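Local coordinates for CofB (Escherichia coli, PDB 5AX6), which is a trimeric type IVb minor pilin of the CFA/III pilus of enterotoxigenic bacteria and probably takes part in pilus assembly, at residues 22-27 / 41-46; 86-91 / 106-111; 407-412 / 419-424. One frame throughout, in Å; residues are numbered along the deposited sequence.

Interactions 1 and 2 lie side by side in the pilin domain, their centres about 14 Å apart, and they touch: the Tyr107 and Phe87 side chains of interaction 2 pack on Phe24 of interaction 1, and Tyr107 OH lies 2.5 Å from Glu27 OE1, a probable hydrogen bond. Both pack against the C-terminal part of helix 4-25. Interaction 3 belongs to the C-terminal domain at the other end of the elongated chain, its centre about 88 Å from each of the other two and its nearest atoms about 72 Å away. Interactions 1 and 3 both reach another subunit of the trimer: Ala26 meets Arg236 of the second, and Ser407 meets Ile444 of the third.

Interaction 1 (22-27 / 41-46); sequences VDFVAE and ITNPLY
Asn43 sets ND2 over the centre of the Phe24 ring, 3.5 Å above its plane, the amide inclined 60° to the ring. Its OD1 comes to 3.2 Å from Phe24 CZ. Asn43 CG is anti to the backbone N (chi1 -168°), which directs CG toward segment 22-27; from there ND2 donates to Glu27 O at 2.9 Å, with an N-H...O angle of 160° and the acceptor close to the amide plane. At the other end of the amide OD1 accepts from Leu45 N, also at 2.9 Å, closing an Asx turn, so both polar atoms of the amide are engaged and its rotation is fixed. An alanine here would probably leave Glu27 O without this donor, open a gap over the Phe24 ring and leave Leu45 N without the OD1 acceptor of the Asx turn. Leu45 CD1 reaches Phe24 CE2 at 3.7 Å and also meets Val25 CG2, the leucine and valine side chains crossing at about a right angle. Tyr46 comes in edge-on: its OH donates to Val25 O in the carbonyl plane, on a lone pair, while Leu45 CB lies over one face of its ring. Val25 CG1 lies 3.4 Å from Tyr46 OH. The contact thus ties the end of helix 4-25 to the chain leaving the hairpin of strands 29-34 and 37-42. Val25 and Leu45 also pack on Phe128 of strand 121-130, and Val25 and Tyr46 on Ile139 of strand 139-148.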
loop_
_atom_site.group_PDB
_atom_site.type_symbol
_atom_site.label_atom_id
_atom_site.label_comp_id
_atom_site.label_asym_id
_atom_site.label_seq_id
_atom_site.Cartn_x
_atom_site.Cartn_y
_atom_site.Cartn_z
ATOM N N VAL A 22 -4.180 5.256 -32.316
ATOM C CA VAL A 22 -3.588 6.376 -31.578
ATOM C C VAL A 22 -2.611 5.891 -30.507
ATOM O O VAL A 22 -1.549 6.493 -30.305
ATOM C CB VAL A 22 -4.692 7.238 -30.962
ATOM C CG1 VAL A 22 -4.112 8.257 -29.980
ATOM C CG2 VAL A 22 -5.482 7.936 -32.097
ATOM N N ASP A 23 -2.947 4.776 -29.856
ATOM C CA ASP A 23 -2.059 4.189 -28.853
ATOM C C ASP A 23 -0.717 3.831 -29.470
ATOM O O ASP A 23 0.333 4.043 -28.870
ATOM C CB ASP A 23 -2.681 2.928 -28.222
ATOM C CG ASP A 23 -3.709 3.235 -27.138
ATOM O OD1 ASP A 23 -3.799 4.386 -26.657
ATOM O OD2 ASP A 23 -4.437 2.295 -26.757
ATOM N N PHE A 24 -0.760 3.296 -30.689
ATOM C CA PHE A 24 0.445 2.900 -31.411
ATOM C C PHE A 24 1.298 4.118 -31.762
ATOM O O PHE A 24 2.525 4.128 -31.556
ATOM C CB PHE A 24 0.058 2.129 -32.674
ATOM C CG PHE A 24 1.230 1.635 -33.490
ATOM C CD1 PHE A 24 2.049 0.623 -33.014
ATOM C CD2 PHE A 24 1.491 2.173 -34.744
ATOM C CE1 PHE A 24 3.132 0.163 -33.769
ATOM C CE2 PHE A 24 2.552 1.708 -35.509
ATOM C CZ PHE A 24 3.370 0.705 -35.025
ATOM N N VAL A 25 0.641 5.139 -32.305
ATOM C CA VAL A 25 1.318 6.392 -32.626
ATOM C C VAL A 25 1.992 6.964 -31.371
ATOM O O VAL A 25 3.102 7.512 -31.440
ATOM C CB VAL A 25 0.332 7.423 -33.216
ATOM C CG1 VAL A 25 0.940 8.835 -33.263
ATOM C CG2 VAL A 25 -0.091 7.002 -34.613
ATOM N N ALA A 26 1.321 6.832 -30.230
ATOM C CA ALA A 26 1.819 7.437 -28.984
ATOM C C ALA A 26 2.954 6.650 -28.311
ATOM O O ALA A 26 3.429 7.030 -27.231
ATOM C CB ALA A 26 0.676 7.618 -28.011
ATOM N N GLU A 27 3.392 5.553 -28.924
ATOM C CA GLU A 27 4.545 4.828 -28.385
ATOM C C GLU A 27 5.738 4.944 -29.321
ATOM O O GLU A 27 5.798 4.261 -30.336
ATOM C CB GLU A 27 4.204 3.346 -28.140
ATOM C CG GLU A 27 3.155 3.146 -27.071
ATOM C CD GLU A 27 2.743 1.684 -26.875
ATOM O OE1 GLU A 27 3.391 0.783 -27.452
ATOM O OE2 GLU A 27 1.763 1.447 -26.137
ATOM N N ILE A 41 12.108 -1.765 -29.157
ATOM C CA ILE A 41 12.647 -1.156 -30.356
ATOM C C ILE A 41 11.975 0.183 -30.622
ATOM O O ILE A 41 10.926 0.502 -30.056
ATOM C CB ILE A 41 12.462 -2.055 -31.601
ATOM C CG1 ILE A 41 10.962 -2.286 -31.857
ATOM C CG2 ILE A 41 13.212 -3.369 -31.431
ATOM C CD1 ILE A 41 10.668 -2.884 -33.218
ATOM N N THR A 42 12.602 0.973 -31.474
ATOM C CA THR A 42 11.968 2.174 -31.963
ATOM C C THR A 42 10.758 1.778 -32.819
ATOM O O THR A 42 10.865 0.913 -33.688
ATOM C CB THR A 42 12.954 3.014 -32.773
ATOM O OG1 THR A 42 13.995 3.475 -31.899
ATOM C CG2 THR A 42 12.252 4.208 -33.410
ATOM N N ASN A 43 9.619 2.406 -32.559
ATOM C CA ASN A 43 8.438 2.262 -33.418
ATOM C C ASN A 43 8.821 2.521 -34.885
ATOM O O ASN A 43 9.462 3.530 -35.191
ATOM C CB ASN A 43 7.339 3.233 -32.952
ATOM C CG ASN A 43 5.986 2.952 -33.587
ATOM O OD1 ASN A 43 5.896 2.596 -34.764
ATOM N ND2 ASN A 43 4.921 3.127 -32.804
ATOM N N PRO A 44 8.442 1.612 -35.800
ATOM C CA PRO A 44 8.787 1.832 -37.212
ATOM C C PRO A 44 8.256 3.155 -37.761
ATOM O O PRO A 44 8.788 3.653 -38.751
ATOM C CB PRO A 44 8.131 0.634 -37.932
ATOM C CG PRO A 44 7.105 0.119 -36.982
ATOM C CD PRO A 44 7.720 0.343 -35.613
ATOM N N LEU A 45 7.220 3.712 -37.136
ATOM C CA LEU A 45 6.760 5.046 -37.514
ATOM C C LEU A 45 7.903 6.051 -37.475
ATOM O O LEU A 45 7.939 6.993 -38.264
ATOM C CB LEU A 45 5.635 5.515 -36.582
ATOM C CG LEU A 45 4.289 4.790 -36.648
ATOM C CD1 LEU A 45 3.360 5.334 -35.567
ATOM C CD2 LEU A 45 3.649 4.964 -38.012
ATOM N N TYR A 46 8.846 5.857 -36.557
ATOM C CA TYR A 46 9.810 6.917 -36.274
ATOM C C TYR A 46 11.251 6.569 -36.666
ATOM O O TYR A 46 12.213 7.192 -36.199
ATOM C CB TYR A 46 9.702 7.289 -34.794
ATOM C CG TYR A 46 8.278 7.618 -34.414
ATOM C CD1 TYR A 46 7.603 8.663 -35.038
ATOM C CD2 TYR A 46 7.596 6.871 -33.456
ATOM C CE1 TYR A 46 6.276 8.963 -34.713
ATOM C CE2 TYR A 46 6.277 7.161 -33.119
ATOM C CZ TYR A 46 5.622 8.203 -33.750
ATOM O OH TYR A 46 4.315 8.492 -33.421
#

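Interaction 2 (86-91 / 106-111); sequences FFTRKY and DYIPCE
Arg89 and Asp106 meet at an angle, guanidinium and carboxylate planes 61° apart, in a salt bridge made through the NE edge of the arginine. NE donates to Asp106 OD1 at 2.8 Å; OD1 lies close to the guanidinium plane and is itself approached on the syn side. The arginine chain bends at chi3 (-59°), turning NE out of the extended course and toward Asp106, and the CG and CD methylenes also lie against OD1. The bond is single rather than two-pronged, since Arg89 NH2 stays 4.1 Å from Asp106 OD1 and Arg89 NE 3.8 Å from Asp106 OD2; it is also somewhat bent, with an N-H...O angle of 145°. Water 4 completes the pairing, accepting from Arg89 NH2 and donating to Asp106 OD2, while NH1 turns to Glu102 in a further salt bridge. Arg89 NH2 also passes 3.7 Å from Cys110 SG, which is joined to Cys92 in a disulfide. Deeper in, Thr88 and Ile108 cross at about a right angle, with Thr88 CG2 3.6 Å from both Ile108 CG1 and Pro109 O. Thr88 OG1 is held by Arg84 O and accepts a hydrogen bond from water 2, which also donates to Cys110 O. Water 1 links the backbones, 2.8 Å from Phe87 O and accepting from Ile108 N. Both segments belong to the long loop connection between strands 75-76 and 121-130, without regular structure of their own. Helix 4-25 runs alongside: Phe87 packs on its Ile21, Ile108 and Pro109 on Glu17, and the Tyr107 ring meets Phe24 edge-to-face.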
loop_
_atom_site.group_PDB
_atom_site.type_symbol
_atom_site.label_atom_id
_atom_site.label_comp_id
_atom_site.label_asym_id
_atom_site.label_seq_id
_atom_site.Cartn_x
_atom_site.Cartn_y
_atom_site.Cartn_z
ATOM N N PHE A 86 0.240 -3.892 -41.375
ATOM C CA PHE A 86 1.376 -3.184 -40.776
ATOM C C PHE A 86 1.099 -2.669 -39.361
ATOM O O PHE A 86 2.023 -2.270 -38.649
ATOM C CB PHE A 86 1.788 -2.033 -41.702
ATOM C CG PHE A 86 2.152 -2.508 -43.076
ATOM C CD1 PHE A 86 3.401 -3.055 -43.313
ATOM C CD2 PHE A 86 1.222 -2.479 -44.116
ATOM C CE1 PHE A 86 3.740 -3.526 -44.571
ATOM C CE2 PHE A 86 1.568 -2.952 -45.381
ATOM C CZ PHE A 86 2.820 -3.478 -45.600
ATOM N N PHE A 87 -0.163 -2.687 -38.955
ATOM C CA PHE A 87 -0.542 -2.236 -37.621
ATOM C C PHE A 87 -1.078 -3.374 -36.767
ATOM O O PHE A 87 -1.663 -3.145 -35.705
ATOM C CB PHE A 87 -1.576 -1.126 -37.721
ATOM C CG PHE A 87 -1.047 0.087 -38.406
ATOM C CD1 PHE A 87 -0.312 1.024 -37.693
ATOM C CD2 PHE A 87 -1.240 0.268 -39.768
ATOM C CE1 PHE A 87 0.210 2.140 -38.322
ATOM C CE2 PHE A 87 -0.727 1.380 -40.413
ATOM C CZ PHE A 87 0.007 2.323 -39.687
ATOM N N THR A 88 -0.873 -4.599 -37.237
ATOM C CA THR A 88 -1.271 -5.774 -36.462
ATOM C C THR A 88 -0.113 -6.767 -36.384
ATOM O O THR A 88 0.835 -6.669 -37.142
ATOM C CB THR A 88 -2.522 -6.456 -37.059
ATOM O OG1 THR A 88 -2.322 -6.699 -38.457
ATOM C CG2 THR A 88 -3.742 -5.558 -36.870
ATOM N N ARG A 89 -0.182 -7.707 -35.449
ATOM C CA ARG A 89 0.941 -8.626 -35.244
ATOM C C ARG A 89 1.277 -9.439 -36.485
ATOM O O ARG A 89 0.387 -9.893 -37.204
ATOM C CB ARG A 89 0.646 -9.582 -34.092
ATOM C CG ARG A 89 0.530 -8.918 -32.727
ATOM C CD ARG A 89 0.266 -9.961 -31.636
ATOM N NE ARG A 89 -0.965 -10.718 -31.886
ATOM C CZ ARG A 89 -1.008 -11.987 -32.295
ATOM N NH1 ARG A 89 0.115 -12.661 -32.510
ATOM N NH2 ARG A 89 -2.182 -12.584 -32.497
ATOM N N LYS A 90 2.568 -9.637 -36.713
ATOM C CA LYS A 90 3.027 -10.526 -37.773
ATOM C C LYS A 90 2.376 -11.913 -37.654
ATOM O O LYS A 90 1.973 -12.502 -38.654
ATOM C CB LYS A 90 4.542 -10.656 -37.729
ATOM C CG LYS A 90 5.141 -11.650 -38.724
ATOM C CD LYS A 90 6.659 -11.664 -38.628
ATOM C CE LYS A 90 7.301 -12.525 -39.716
ATOM N NZ LYS A 90 7.146 -11.929 -41.080
ATOM N N TYR A 91 2.249 -12.418 -36.430
ATOM C CA TYR A 91 1.717 -13.765 -36.246
ATOM C C TYR A 91 0.245 -13.766 -35.897
ATOM O O TYR A 91 -0.231 -14.633 -35.164
ATOM C CB TYR A 91 2.547 -14.520 -35.198
ATOM C CG TYR A 91 3.919 -14.778 -35.759
ATOM C CD1 TYR A 91 4.094 -15.682 -36.803
ATOM C CD2 TYR A 91 5.028 -14.064 -35.311
ATOM C CE1 TYR A 91 5.344 -15.901 -37.365
ATOM C CE2 TYR A 91 6.286 -14.277 -35.866
ATOM C CZ TYR A 91 6.436 -15.200 -36.886
ATOM O OH TYR A 91 7.669 -15.417 -37.444
ATOM N N ASP A 106 -1.863 -6.537 -28.837
ATOM C CA ASP A 106 -2.616 -6.054 -29.998
ATOM C C ASP A 106 -3.098 -4.622 -29.795
ATOM O O ASP A 106 -3.850 -4.340 -28.869
ATOM C CB ASP A 106 -3.818 -6.954 -30.281
ATOM C CG ASP A 106 -3.412 -8.374 -30.607
ATOM O OD1 ASP A 106 -2.706 -8.567 -31.617
ATOM O OD2 ASP A 106 -3.795 -9.288 -29.852
ATOM N N TYR A 107 -2.679 -3.714 -30.664
ATOM C CA TYR A 107 -3.228 -2.362 -30.620
ATOM C C TYR A 107 -4.649 -2.377 -31.146
ATOM O O TYR A 107 -5.554 -1.776 -30.567
ATOM C CB TYR A 107 -2.358 -1.410 -31.436
ATOM C CG TYR A 107 -0.980 -1.267 -30.855
ATOM C CD1 TYR A 107 -0.710 -0.323 -29.857
ATOM C CD2 TYR A 107 0.053 -2.082 -31.285
ATOM C CE1 TYR A 107 0.565 -0.196 -29.315
ATOM C CE2 TYR A 107 1.327 -1.970 -30.749
ATOM C CZ TYR A 107 1.576 -1.031 -29.767
ATOM O OH TYR A 107 2.846 -0.937 -29.253
ATOM N N ILE A 108 -4.827 -3.067 -32.269
ATOM C CA ILE A 108 -6.143 -3.333 -32.821
ATOM C C ILE A 108 -6.206 -4.826 -33.139
ATOM O O ILE A 108 -5.171 -5.469 -33.292
ATOM C CB ILE A 108 -6.421 -2.507 -34.092
ATOM C CG1 ILE A 108 -5.401 -2.851 -35.180
ATOM C CG2 ILE A 108 -6.379 -1.004 -33.771
ATOM C CD1 ILE A 108 -5.595 -2.073 -36.497
ATOM N N PRO A 109 -7.420 -5.373 -33.236
ATOM C CA PRO A 109 -7.563 -6.813 -33.495
ATOM C C PRO A 109 -6.987 -7.237 -34.846
ATOM O O PRO A 109 -7.008 -6.459 -35.799
ATOM C CB PRO A 109 -9.085 -7.034 -33.457
ATOM C CG PRO A 109 -9.710 -5.667 -33.461
ATOM C CD PRO A 109 -8.695 -4.733 -32.874
ATOM N N CYS A 110 -6.482 -8.464 -34.928
ATOM C CA CYS A 110 -6.026 -9.015 -36.193
ATOM C C CYS A 110 -7.088 -8.872 -37.264
ATOM O O CYS A 110 -6.826 -8.425 -38.384
ATOM C CB CYS A 110 -5.667 -10.494 -36.022
ATOM S SG CYS A 110 -4.254 -10.729 -34.924
ATOM N N GLU A 111 -8.300 -9.258 -36.901
ATOM C CA GLU A 111 -9.418 -9.194 -37.819
ATOM C C GLU A 111 -10.182 -7.905 -37.567
ATOM O O GLU A 111 -10.523 -7.607 -36.425
ATOM C CB GLU A 111 -10.312 -10.422 -37.617
ATOM C CG GLU A 111 -11.516 -10.495 -38.518
ATOM C CD GLU A 111 -12.282 -11.797 -38.313
ATOM O OE1 GLU A 111 -11.763 -12.689 -37.599
ATOM O OE2 GLU A 111 -13.391 -11.917 -38.870
HETATM O O HOH W 1 -2.244 -4.336 -33.278
HETATM O O HOH W 2 -4.515 -7.939 -39.761
HETATM O O HOH W 3 -2.790 -7.086 -33.717
HETATM O O HOH W 4 -4.551 -11.513 -31.307
#

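Interaction 3 (407-412 / 419-424); sequences SIVADT and YQADFS
The loop after strand 398-409 of the C-terminal domain doubles back: segment 419-424 runs antiparallel to segment 407-412, in nearly opposite directions, and the two are joined by side-chain packing and one carboxylate-to-backbone bond, not by backbone pairing. At the strand end of the contact, Ser407 CB lies over one face of the Phe423 ring, 3.7 Å from its centroid and 21° off the normal, a CH-pi contact displaced toward the CD2-CE2 rim. Ser407 OG turns elsewhere, bonding to Ile444 N of the third subunit, and Ile408 and Val409 pair with a strand of that chain, so the sheet continues across the trimer interface. Val409 packs next along: CG2, between the backbone N and the carbonyl carbon, touches Phe423 CZ at 3.6 Å and Ala421 CB at 3.7 Å. Beyond the inverse gamma turn centred on Ala410, Tyr419 CE1 lies 3.6 Å from Thr412 C, and the Tyr419 ring also meets that of Tyr472. Here the contact also becomes polar, through the buried Asp411 carboxylate, which divides its work: Asp411 OD1 accepts from Gln435 N and lies 2.8 Å from water 5, which accepts from Gln420 N. Asp411 OD2 takes the Ala421 N-H, at 2.9 Å from Ala421 N, with an N-H...O angle of 150° and the donor 47° out of the carboxylate plane.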
loop_
_atom_site.group_PDB
_atom_site.type_symbol
_atom_site.label_atom_id
_atom_site.label_comp_id
_atom_site.label_asym_id
_atom_site.label_seq_id
_atom_site.Cartn_x
_atom_site.Cartn_y
_atom_site.Cartn_z
ATOM N N SER A 407 -4.654 -23.752 41.492
ATOM C CA SER A 407 -4.211 -24.466 42.707
ATOM C C SER A 407 -5.400 -24.596 43.641
ATOM O O SER A 407 -6.252 -23.720 43.662
ATOM C CB SER A 407 -3.066 -23.735 43.421
ATOM O OG SER A 407 -1.823 -23.985 42.790
ATOM N N ILE A 408 -5.465 -25.678 44.414
ATOM C CA ILE A 408 -6.598 -25.885 45.303
ATOM C C ILE A 408 -6.219 -26.881 46.383
ATOM O O ILE A 408 -5.771 -27.982 46.080
ATOM C CB ILE A 408 -7.857 -26.392 44.533
ATOM C CG1 ILE A 408 -9.030 -26.613 45.493
ATOM C CG2 ILE A 408 -7.556 -27.682 43.759
ATOM C CD1 ILE A 408 -10.323 -27.076 44.787
ATOM N N VAL A 409 -6.358 -26.485 47.647
ATOM C CA VAL A 409 -6.128 -27.425 48.741
ATOM C C VAL A 409 -7.224 -27.327 49.798
ATOM O O VAL A 409 -7.837 -26.268 50.002
ATOM C CB VAL A 409 -4.739 -27.222 49.423
ATOM C CG1 VAL A 409 -3.607 -27.563 48.453
ATOM C CG2 VAL A 409 -4.602 -25.794 49.954
ATOM N N ALA A 410 -7.478 -28.461 50.440
ATOM C CA ALA A 410 -8.487 -28.561 51.480
ATOM C C ALA A 410 -7.917 -28.100 52.819
ATOM O O ALA A 410 -7.721 -28.901 53.731
ATOM C CB ALA A 410 -8.998 -29.991 51.575
ATOM N N ASP A 411 -7.628 -26.808 52.923
ATOM C CA ASP A 411 -7.038 -26.280 54.145
ATOM C C ASP A 411 -8.032 -26.371 55.316
ATOM O O ASP A 411 -9.242 -26.339 55.118
ATOM C CB ASP A 411 -6.583 -24.836 53.932
ATOM C CG ASP A 411 -5.516 -24.396 54.935
ATOM O OD1 ASP A 411 -4.942 -25.264 55.631
ATOM O OD2 ASP A 411 -5.238 -23.181 55.006
ATOM N N THR A 412 -7.506 -26.496 56.529
ATOM C CA THR A 412 -8.335 -26.502 57.735
ATOM C C THR A 412 -7.667 -25.635 58.799
ATOM O O THR A 412 -6.518 -25.242 58.635
ATOM C CB THR A 412 -8.546 -27.925 58.274
ATOM O OG1 THR A 412 -7.272 -28.530 58.537
ATOM C CG2 THR A 412 -9.314 -28.770 57.256
ATOM N N TYR A 419 -5.944 -20.199 58.909
ATOM C CA TYR A 419 -5.742 -20.932 57.662
ATOM C C TYR A 419 -4.442 -20.448 57.027
ATOM O O TYR A 419 -4.310 -19.271 56.683
ATOM C CB TYR A 419 -6.938 -20.745 56.718
ATOM C CG TYR A 419 -8.237 -21.302 57.276
ATOM C CD1 TYR A 419 -8.640 -22.605 56.994
ATOM C CD2 TYR A 419 -9.047 -20.532 58.099
ATOM C CE1 TYR A 419 -9.816 -23.116 57.508
ATOM C CE2 TYR A 419 -10.220 -21.036 58.623
ATOM C CZ TYR A 419 -10.600 -22.328 58.326
ATOM O OH TYR A 419 -11.770 -22.834 58.846
ATOM N N GLN A 420 -3.475 -21.350 56.895
ATOM C CA GLN A 420 -2.136 -20.962 56.458
ATOM C C GLN A 420 -1.946 -21.035 54.934
ATOM O O GLN A 420 -1.143 -20.295 54.377
ATOM C CB GLN A 420 -1.078 -21.825 57.153
ATOM C CG GLN A 420 -1.009 -21.636 58.671
ATOM C CD GLN A 420 -0.879 -20.174 59.084
ATOM O OE1 GLN A 420 -0.297 -19.354 58.369
ATOM N NE2 GLN A 420 -1.432 -19.842 60.247
ATOM N N ALA A 421 -2.682 -21.914 54.262
ATOM C CA ALA A 421 -2.543 -22.038 52.806
ATOM C C ALA A 421 -2.961 -20.739 52.115
ATOM O O ALA A 421 -3.963 -20.125 52.475
ATOM C CB ALA A 421 -3.357 -23.219 52.294
ATOM N N ASP A 422 -2.181 -20.312 51.126
ATOM C CA ASP A 422 -2.392 -19.015 50.499
ATOM C C ASP A 422 -1.836 -19.049 49.072
ATOM O O ASP A 422 -0.634 -19.228 48.871
ATOM C CB ASP A 422 -1.716 -17.910 51.331
ATOM C CG ASP A 422 -2.064 -16.510 50.862
ATOM O OD1 ASP A 422 -2.406 -16.318 49.674
ATOM O OD2 ASP A 422 -1.983 -15.578 51.694
ATOM N N PHE A 423 -2.707 -18.889 48.082
ATOM C CA PHE A 423 -2.256 -18.980 46.695
ATOM C C PHE A 423 -2.300 -17.621 45.998
ATOM O O PHE A 423 -2.358 -17.536 44.767
ATOM C CB PHE A 423 -3.102 -20.017 45.934
ATOM C CG PHE A 423 -2.974 -21.422 46.474
ATOM C CD1 PHE A 423 -1.773 -21.865 47.020
ATOM C CD2 PHE A 423 -4.043 -22.300 46.426
ATOM C CE1 PHE A 423 -1.649 -23.150 47.522
ATOM C CE2 PHE A 423 -3.933 -23.608 46.921
ATOM C CZ PHE A 423 -2.736 -24.032 47.479
ATOM N N SER A 424 -2.236 -16.549 46.778
ATOM C CA SER A 424 -2.362 -15.220 46.202
ATOM C C SER A 424 -1.195 -14.879 45.264
ATOM O O SER A 424 -1.347 -14.052 44.365
ATOM C CB SER A 424 -2.485 -14.165 47.314
ATOM O OG SER A 424 -1.300 -14.088 48.079
HETATM O O HOH W 5 -3.900 -24.088 57.914
#